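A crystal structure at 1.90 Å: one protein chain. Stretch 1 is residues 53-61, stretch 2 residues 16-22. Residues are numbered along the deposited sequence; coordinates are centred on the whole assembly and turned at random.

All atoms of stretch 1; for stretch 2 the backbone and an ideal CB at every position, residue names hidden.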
# COMPACT_ATOMS: atom_id res chain seq x y z
N VAL A 53 17.52 2.27 2.54
CA VAL A 53 16.07 2.19 2.76
C VAL A 53 15.35 3.38 2.12
O VAL A 53 14.30 3.22 1.47
CB VAL A 53 15.77 2.05 4.27
CG1 VAL A 53 14.30 2.24 4.58
CG2 VAL A 53 16.24 0.69 4.75
N ASN A 54 15.92 4.58 2.26
CA ASN A 54 15.32 5.78 1.70
C ASN A 54 15.19 5.76 0.21
O ASN A 54 14.31 6.45 -0.33
CB ASN A 54 16.14 7.02 2.05
CG ASN A 54 15.99 7.44 3.49
OD1 ASN A 54 15.39 6.74 4.33
ND2 ASN A 54 16.53 8.61 3.80
N GLY A 55 16.13 5.08 -0.46
CA GLY A 55 16.14 4.98 -1.90
C GLY A 55 15.04 4.08 -2.46
O GLY A 55 14.70 4.18 -3.63
N LYS A 56 14.46 3.26 -1.59
CA LYS A 56 13.36 2.36 -1.96
C LYS A 56 11.97 2.94 -1.78
O LYS A 56 11.00 2.40 -2.30
CB LYS A 56 13.48 1.10 -1.14
CG LYS A 56 14.82 0.44 -1.37
CD LYS A 56 15.02 -0.77 -0.48
CE LYS A 56 16.31 -1.48 -0.88
NZ LYS A 56 16.30 -2.88 -0.41
N VAL A 57 11.86 4.04 -1.06
CA VAL A 57 10.57 4.63 -0.77
C VAL A 57 10.25 5.72 -1.77
O VAL A 57 11.11 6.55 -2.08
CB VAL A 57 10.57 5.25 0.63
CG1 VAL A 57 9.31 6.07 0.86
CG2 VAL A 57 10.69 4.16 1.66
N VAL A 58 9.01 5.70 -2.26
CA VAL A 58 8.51 6.68 -3.17
C VAL A 58 7.14 7.20 -2.69
O VAL A 58 6.23 6.41 -2.39
CB VAL A 58 8.34 6.07 -4.58
CG1 VAL A 58 7.79 7.09 -5.54
CG2 VAL A 58 9.63 5.43 -5.09
N LEU A 59 6.99 8.52 -2.63
CA LEU A 59 5.68 9.13 -2.43
C LEU A 59 5.18 9.70 -3.75
O LEU A 59 5.85 10.52 -4.38
CB LEU A 59 5.77 10.25 -1.40
CG LEU A 59 4.47 11.02 -1.13
CD1 LEU A 59 3.40 10.13 -0.54
CD2 LEU A 59 4.72 12.18 -0.17
N TRP A 60 3.98 9.30 -4.16
CA TRP A 60 3.49 9.68 -5.47
C TRP A 60 2.04 10.02 -5.37
O TRP A 60 1.23 9.17 -4.94
CB TRP A 60 3.65 8.53 -6.45
CG TRP A 60 3.08 8.79 -7.78
CD1 TRP A 60 3.53 9.73 -8.68
CD2 TRP A 60 2.00 8.10 -8.41
NE1 TRP A 60 2.76 9.67 -9.83
CE2 TRP A 60 1.84 8.67 -9.69
CE3 TRP A 60 1.16 7.04 -8.02
CZ2 TRP A 60 0.85 8.24 -10.57
CZ3 TRP A 60 0.20 6.61 -8.89
CH2 TRP A 60 0.05 7.19 -10.17
N LYS A 61 1.69 11.24 -5.77
CA LYS A 61 0.28 11.59 -5.84
C LYS A 61 -0.31 11.11 -7.16
O LYS A 61 0.02 11.63 -8.21
CB LYS A 61 0.07 13.11 -5.67
CG LYS A 61 -1.42 13.47 -5.68
CD LYS A 61 -1.69 14.76 -4.94
CE LYS A 61 -1.20 15.97 -5.73
NZ LYS A 61 -1.98 16.11 -6.99
N UNK A 16 10.41 6.11 -13.46
CA UNK A 16 10.46 7.55 -13.61
C UNK A 16 10.16 8.32 -12.32
O UNK A 16 10.28 9.55 -12.30
CB UNK A 16 9.47 7.98 -14.70
N UNK A 17 9.72 7.64 -11.25
CA UNK A 17 9.20 8.35 -10.09
C UNK A 17 10.34 8.68 -9.15
O UNK A 17 11.11 7.79 -8.78
CB UNK A 17 8.13 7.53 -9.37
N UNK A 18 10.46 9.96 -8.75
CA UNK A 18 11.53 10.26 -7.81
C UNK A 18 11.33 9.64 -6.41
O UNK A 18 10.24 9.70 -5.82
CB UNK A 18 11.66 11.78 -7.68
N UNK A 19 12.40 9.02 -5.94
CA UNK A 19 12.51 8.31 -4.68
C UNK A 19 12.61 9.32 -3.54
O UNK A 19 13.04 10.46 -3.76
CB UNK A 19 13.72 7.37 -4.69
N UNK A 20 12.25 8.92 -2.32
CA UNK A 20 12.40 9.78 -1.13
C UNK A 20 13.89 10.10 -0.88
O UNK A 20 14.25 11.23 -0.55
CB UNK A 20 11.79 9.10 0.10
N UNK A 21 14.74 9.10 -1.08
CA UNK A 21 16.19 9.29 -1.06
C UNK A 21 16.78 10.22 -2.14
O UNK A 21 17.98 10.44 -2.14
CB UNK A 21 16.85 7.92 -1.19
N UNK A 22 15.95 10.76 -3.05
CA UNK A 22 16.38 11.77 -4.02
C UNK A 22 15.98 13.20 -3.58
O UNK A 22 16.78 14.12 -3.72
CB UNK A 22 15.78 11.46 -5.39

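Position 16 lies beyond the reach of stretch 1: nothing of that stretch comes within 5.5 Å of its ideal CB, so almost any residue would serve. The deposited one is Thr16.

At position 17 the CA-to-CB bond points toward stretch 1, and the ideal CB sits 3.9 Å from Val58 CG1 and 5.1 Å from Trp60 CD1. The nearest atoms, a methyl and a ring carbon, are apolar, so an aliphatic side chain such as leucine, isoleucine or methionine would suit. The residue is Leu17. Its CB packs against Val58 CG1, its CD2 reaches to 3.8 Å from Trp60 CD1, and its CD1 lies over the face of the Trp60 five-membered ring in a CH-pi contact.

Position 18 turns its CB away into space free of stretch 1, and its phi of -67° is compatible with proline. It is Pro18, whose contribution comes from the backbone: its O accepts from two waters, one of which accepts from Leu59 N while the other donates to Leu59 O, bridging the two stretches where Pro18 and Leu59 make no direct hydrogen bond.

Position 19 points sideways, with its ideal CB 3.5 Å from Gly55 O and 3.8 Å from Val57 O. Carbonyl oxygens so close call for a small donor: serine, or perhaps threonine. Ser19, with chi1 in t, donates from OG to Gly55 O at a very short 2.4 Å.

The CB at position 20 points toward stretch 1, 3.4 Å from Val57 O, with the side chain of Val57 and that of Asn54 nearby. A sizeable side chain with an apolar stem could cover them, aromatic or aliphatic. Trp20 places CB 4.0 Å from Val57 CG1 and presents its ring edge to Asn54 CG, while its backbone N donates to Val57 O at 2.6 Å, nearly linearly.

At position 21 an ideal CB would be tight, 3.0 Å from Gly55 N and 3.1 Å from Asn54 O. The phi/psi of -63/-2 would not by itself demand glycine, but the space does favour it. Gly21 allows the close approach in which its N donates to Asn54 O at 2.8 Å.

Position 22 has no atom of stretch 1 near its ideal CB, but the backbone N at position 19 is within reach of a short acceptor, favouring aspartate or asparagine. Asp22, though poorly ordered, accepts through OD2 from Ser19 N at 3.1 Å, and its own N donates to Ser19 O at 3.0 Å, closing the turn.

Stretch 2, residues 16-22: TLPSWGD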
# COMPACT_ATOMS: atom_id res chain seq x y z
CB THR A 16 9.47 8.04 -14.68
OG1 THR A 16 8.12 7.72 -14.29
CG2 THR A 16 9.80 7.42 -16.05
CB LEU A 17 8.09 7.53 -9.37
CG LEU A 17 6.87 7.19 -10.23
CD1 LEU A 17 5.76 6.50 -9.41
CD2 LEU A 17 6.33 8.45 -10.91
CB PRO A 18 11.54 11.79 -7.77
CG PRO A 18 10.14 12.18 -8.12
CD PRO A 18 9.67 11.15 -9.10
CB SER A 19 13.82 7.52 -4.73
OG SER A 19 13.81 6.41 -3.87
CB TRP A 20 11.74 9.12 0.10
CG TRP A 20 11.88 9.90 1.37
CD1 TRP A 20 12.70 9.59 2.43
CD2 TRP A 20 11.18 11.08 1.73
NE1 TRP A 20 12.55 10.53 3.43
CE2 TRP A 20 11.62 11.46 3.03
CE3 TRP A 20 10.23 11.88 1.09
CZ2 TRP A 20 11.15 12.59 3.68
CZ3 TRP A 20 9.75 13.00 1.73
CH2 TRP A 20 10.21 13.35 3.02
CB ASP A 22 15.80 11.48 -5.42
CG ASP A 22 16.20 10.10 -5.96
OD1 ASP A 22 17.33 9.63 -5.67
OD2 ASP A 22 15.38 9.48 -6.70
O HOH W 1 9.24 10.09 -3.37
O HOH W 2 7.54 10.22 -6.65
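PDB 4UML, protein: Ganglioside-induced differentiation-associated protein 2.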